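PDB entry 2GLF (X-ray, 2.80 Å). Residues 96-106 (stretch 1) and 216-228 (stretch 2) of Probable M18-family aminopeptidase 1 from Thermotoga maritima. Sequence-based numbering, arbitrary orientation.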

# COMPACT_ATOMS: atom_id res chain seq x y z
N PRO A 96 27.93 26.40 -4.47
CA PRO A 96 27.86 24.98 -4.11
C PRO A 96 29.12 24.27 -4.64
O PRO A 96 29.60 24.56 -5.74
N ARG A 97 29.65 23.35 -3.84
CA ARG A 97 30.86 22.63 -4.20
C ARG A 97 30.95 21.36 -3.37
O ARG A 97 29.96 20.88 -2.81
N LEU A 98 32.16 20.81 -3.30
CA LEU A 98 32.45 19.63 -2.50
C LEU A 98 33.71 19.98 -1.71
O LEU A 98 34.65 20.56 -2.27
N ASP A 99 33.73 19.67 -0.42
CA ASP A 99 34.89 19.95 0.42
C ASP A 99 35.55 18.66 0.86
O ASP A 99 34.87 17.72 1.25
N PHE A 100 36.88 18.61 0.79
CA PHE A 100 37.62 17.44 1.25
C PHE A 100 37.32 17.36 2.76
O PHE A 100 37.30 18.39 3.44
N LYS A 101 37.09 16.16 3.29
CA LYS A 101 36.85 16.04 4.73
C LYS A 101 38.19 16.26 5.42
O LYS A 101 39.23 16.31 4.77
N PRO A 102 38.20 16.39 6.76
CA PRO A 102 39.47 16.60 7.46
C PRO A 102 40.50 15.50 7.15
O PRO A 102 41.67 15.79 6.91
N ASN A 103 40.07 14.24 7.16
CA ASN A 103 40.96 13.13 6.82
C ASN A 103 40.35 12.55 5.55
O ASN A 103 39.69 11.51 5.60
N PRO A 104 40.57 13.21 4.40
CA PRO A 104 40.06 12.79 3.10
C PRO A 104 40.68 11.56 2.46
O PRO A 104 40.02 10.86 1.70
N LEU A 105 41.94 11.28 2.76
CA LEU A 105 42.59 10.14 2.13
C LEU A 105 42.35 8.78 2.79
O LEU A 105 42.72 8.55 3.95
N ILE A 106 41.72 7.88 2.03
CA ILE A 106 41.44 6.52 2.47
C ILE A 106 41.76 5.62 1.28
O ILE A 106 41.91 6.11 0.16
N THR A 216 52.17 16.40 4.83
CA THR A 216 51.94 15.15 5.53
C THR A 216 50.42 14.99 5.64
O THR A 216 49.68 15.96 5.53
N GLU A 217 49.96 13.76 5.83
CA GLU A 217 48.53 13.50 5.92
C GLU A 217 47.79 14.32 6.96
O GLU A 217 46.65 14.74 6.73
N GLU A 218 48.42 14.56 8.11
CA GLU A 218 47.76 15.35 9.15
C GLU A 218 47.53 16.80 8.74
O GLU A 218 46.77 17.52 9.39
N ASP A 219 48.17 17.22 7.65
CA ASP A 219 48.03 18.58 7.16
C ASP A 219 46.69 18.86 6.50
O ASP A 219 46.31 20.02 6.35
N PHE A 220 45.98 17.81 6.10
CA PHE A 220 44.66 18.02 5.48
C PHE A 220 43.70 18.57 6.51
O PHE A 220 42.79 19.33 6.17
N VAL A 221 43.90 18.20 7.78
CA VAL A 221 43.04 18.68 8.86
C VAL A 221 43.04 20.20 8.83
O VAL A 221 42.02 20.83 8.57
N SER A 222 44.21 20.77 9.11
CA SER A 222 44.39 22.22 9.10
C SER A 222 44.44 22.66 7.66
O SER A 222 45.43 23.26 7.21
N GLY A 223 43.39 22.35 6.92
CA GLY A 223 43.34 22.73 5.52
C GLY A 223 41.93 22.77 4.97
O GLY A 223 41.00 22.22 5.56
N GLU A 224 41.78 23.44 3.83
CA GLU A 224 40.48 23.56 3.18
C GLU A 224 40.59 23.34 1.68
O GLU A 224 41.06 24.21 0.95
N ILE A 225 40.15 22.17 1.22
CA ILE A 225 40.18 21.85 -0.19
C ILE A 225 38.76 21.86 -0.74
O ILE A 225 37.83 21.39 -0.09
N GLU A 226 38.60 22.40 -1.94
CA GLU A 226 37.29 22.46 -2.56
C GLU A 226 37.33 21.80 -3.95
O GLU A 226 38.22 22.08 -4.76
N VAL A 227 36.39 20.89 -4.19
CA VAL A 227 36.32 20.19 -5.47
C VAL A 227 35.36 20.97 -6.35
O VAL A 227 34.25 21.27 -5.95
N VAL A 228 35.80 21.29 -7.56
CA VAL A 228 35.00 22.08 -8.49
C VAL A 228 35.09 21.55 -9.92
O VAL A 228 36.10 20.96 -10.30

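The two stretches meet as antiparallel strands, 97-101 against 223-228, and the backbone pairing sets where each side chain can go. Val 227 N donates to Leu 98 O at 2.6 Å, and Phe 100 N donates to Ile 225 O at 3.1 Å; the return bond from Leu 98 N to Val 227 O, at 3.4 Å, is weak. Leu 98 and Val 227 therefore put their side chains on one face of the sheet, while Asp 99 and Glu 226 share the other.

On the face of Leu 98 and Val 227, the two side chains touch at their roots, CB of Leu 98 lying 3.6 Å from CB of Val 227. Leu 98 adopts the m, t rotamer. Val 227, with chi1 at t, brings its CG2 to 3.5 Å from CE1 of Phe 100, at the edge of the aromatic ring.

Phe 100 points toward stretch 2 and is the most extensively covered residue of stretch 1. Its chi1 of -91° falls between wells, and with chi2 at 26° the ring presents one face to Ile 225. CB of Ile 225 is 3.4 Å from CG of Phe 100, and Ile 225 CG2 stands 3.5 Å from the centroid of the Phe 100 ring, almost exactly on its normal, in a CH-pi contact. The m, m conformation of Ile 225 leaves CG2 over the ring while CD1 leads away from it. At the ring edge, CD2 of Phe 100 also meets CE2 of Phe 220 at 4.3 Å.

Phe 220, chi1 m, likewise points toward the opposing stretch and extends this apolar cluster to the corner at Pro 102 and Asn 103. Its CB packs 3.6 Å from CD of Pro 104, and CG of Pro 104, in an endo-puckered ring, lies over one face of the Phe 220 ring, 4.0 Å from its centroid. Nearby, the Asn 103 side chain, chi1 m, brings OD1 to 3.7 Å from CG2 of Val 221, which is in the t rotamer.

The other face is charged. Arg 97, with chi1 p and chi2 t, carries its guanidinium to both acids. Arg 97 NH1 donates to OD1 of Asp 99 at 2.7 Å, a salt bridge within the strand, and Arg 97 NH1 also lies 3.0 Å from OE2 of Glu 226. This second salt bridge is purely electrostatic, because OE2 sits over the guanidinium face and no N-H points at it. Asp 99 and Glu 226, both m at chi1, hold OD1 and OE2 only 4.0 Å apart, a like-charge approach that the shared arginine offsets.

Waters fill the gaps where direct pairing stops. Water 1 lies 2.7 Å from Phe 100 O and accepts a hydrogen bond from Ile 225 N (3.2 Å); water 2 links Lys 101 O (2.9 Å) to Phe 220 O (2.6 Å). Glu 217, extended at t, t, reaches water 4 through OE2 (2.7 Å), and the same water accepts from Leu 105 N (3.2 Å). Water 3 joins Asn 103 OD1 (2.6 Å) to Glu 217 O (3.0 Å).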

# COMPACT_ATOMS: atom_id res chain seq x y z
CB PRO A 96 26.57 24.53 -4.79
CG PRO A 96 25.68 25.73 -4.58
CD PRO A 96 26.62 26.88 -4.94
CB ARG A 97 32.07 23.50 -3.90
CG ARG A 97 32.07 24.03 -2.46
CD ARG A 97 33.22 24.99 -2.21
NE ARG A 97 32.83 26.14 -1.40
CZ ARG A 97 32.77 26.16 -0.07
NH1 ARG A 97 33.08 25.07 0.63
NH2 ARG A 97 32.40 27.26 0.56
CB LEU A 98 32.73 18.41 -3.39
CG LEU A 98 31.65 17.88 -4.33
CD1 LEU A 98 32.22 16.71 -5.12
CD2 LEU A 98 30.42 17.46 -3.55
CB ASP A 99 34.50 20.71 1.69
CG ASP A 99 34.02 22.13 1.43
OD1 ASP A 99 34.38 22.72 0.38
OD2 ASP A 99 33.29 22.66 2.30
CB PHE A 100 39.13 17.67 1.09
CG PHE A 100 39.70 17.21 -0.23
CD1 PHE A 100 38.92 17.12 -1.37
CD2 PHE A 100 41.06 16.91 -0.33
CE1 PHE A 100 39.48 16.75 -2.59
CE2 PHE A 100 41.62 16.53 -1.53
CZ PHE A 100 40.83 16.45 -2.67
CB LYS A 101 36.33 14.65 5.08
CG LYS A 101 34.85 14.45 4.83
CD LYS A 101 34.38 13.14 5.44
CE LYS A 101 32.88 12.96 5.27
NZ LYS A 101 32.46 11.61 5.73
CB PRO A 102 39.05 16.65 8.92
CG PRO A 102 37.69 17.30 8.84
CD PRO A 102 37.06 16.55 7.68
CB ASN A 103 40.98 12.06 7.91
CG ASN A 103 41.43 12.60 9.25
OD1 ASN A 103 42.44 13.30 9.34
ND2 ASN A 103 40.69 12.27 10.30
CB PRO A 104 40.27 14.03 2.25
CG PRO A 104 41.59 14.52 2.74
CD PRO A 104 41.44 14.39 4.25
CB LEU A 105 44.10 10.38 2.04
CG LEU A 105 44.77 10.10 0.69
CD1 LEU A 105 46.27 9.90 0.95
CD2 LEU A 105 44.19 8.86 0.02
CB ILE A 106 39.95 6.31 2.81
CG1 ILE A 106 39.11 6.28 1.52
CG2 ILE A 106 39.46 7.43 3.69
CD1 ILE A 106 37.65 5.95 1.75
CB THR A 216 52.57 15.19 6.94
OG1 THR A 216 52.37 13.93 7.59
CG2 THR A 216 51.94 16.29 7.78
CB GLU A 217 48.29 12.02 6.18
CG GLU A 217 46.84 11.63 6.23
CD GLU A 217 46.67 10.14 6.34
OE1 GLU A 217 47.57 9.48 6.92
OE2 GLU A 217 45.63 9.62 5.87
CB GLU A 218 48.56 15.30 10.45
CG GLU A 218 47.94 16.11 11.58
CD GLU A 218 48.73 16.03 12.86
OE1 GLU A 218 48.64 16.98 13.67
OE2 GLU A 218 49.42 15.01 13.08
CB ASP A 219 49.16 18.92 6.18
CG ASP A 219 50.50 19.07 6.87
OD1 ASP A 219 51.52 19.24 6.17
OD2 ASP A 219 50.54 19.03 8.12
CB PHE A 220 44.10 16.71 4.92
CG PHE A 220 44.71 16.29 3.62
CD1 PHE A 220 45.49 15.15 3.54
CD2 PHE A 220 44.51 17.05 2.47
CE1 PHE A 220 46.07 14.77 2.33
CE2 PHE A 220 45.08 16.67 1.26
CZ PHE A 220 45.85 15.53 1.18
CB VAL A 221 43.56 18.21 10.23
CG1 VAL A 221 42.60 18.67 11.31
CG2 VAL A 221 43.71 16.70 10.25
CB SER A 222 45.69 22.59 9.82
OG SER A 222 46.79 21.90 9.26
CB GLU A 224 39.87 24.94 3.48
CG GLU A 224 38.92 24.90 4.66
CD GLU A 224 38.46 26.27 5.12
OE1 GLU A 224 37.43 26.33 5.83
OE2 GLU A 224 39.13 27.29 4.80
CB ILE A 225 40.79 20.46 -0.46
CG1 ILE A 225 42.15 20.34 0.21
CG2 ILE A 225 40.93 20.24 -1.96
CD1 ILE A 225 43.17 21.31 -0.32
CB GLU A 226 36.83 23.92 -2.68
CG GLU A 226 36.90 24.70 -1.35
CD GLU A 226 36.04 25.97 -1.34
OE1 GLU A 226 35.77 26.53 -2.42
OE2 GLU A 226 35.66 26.42 -0.23
CB VAL A 227 35.82 18.74 -5.28
CG1 VAL A 227 35.67 18.05 -6.62
CG2 VAL A 227 36.79 17.97 -4.39
CB VAL A 228 35.49 23.55 -8.44
CG1 VAL A 228 35.69 24.10 -9.85
CG2 VAL A 228 34.49 24.39 -7.64
O HOH W 1 39.30 20.24 3.60
O HOH W 2 41.20 18.46 4.36
O HOH W 3 43.94 13.63 7.30
O HOH W 4 43.67 11.46 5.41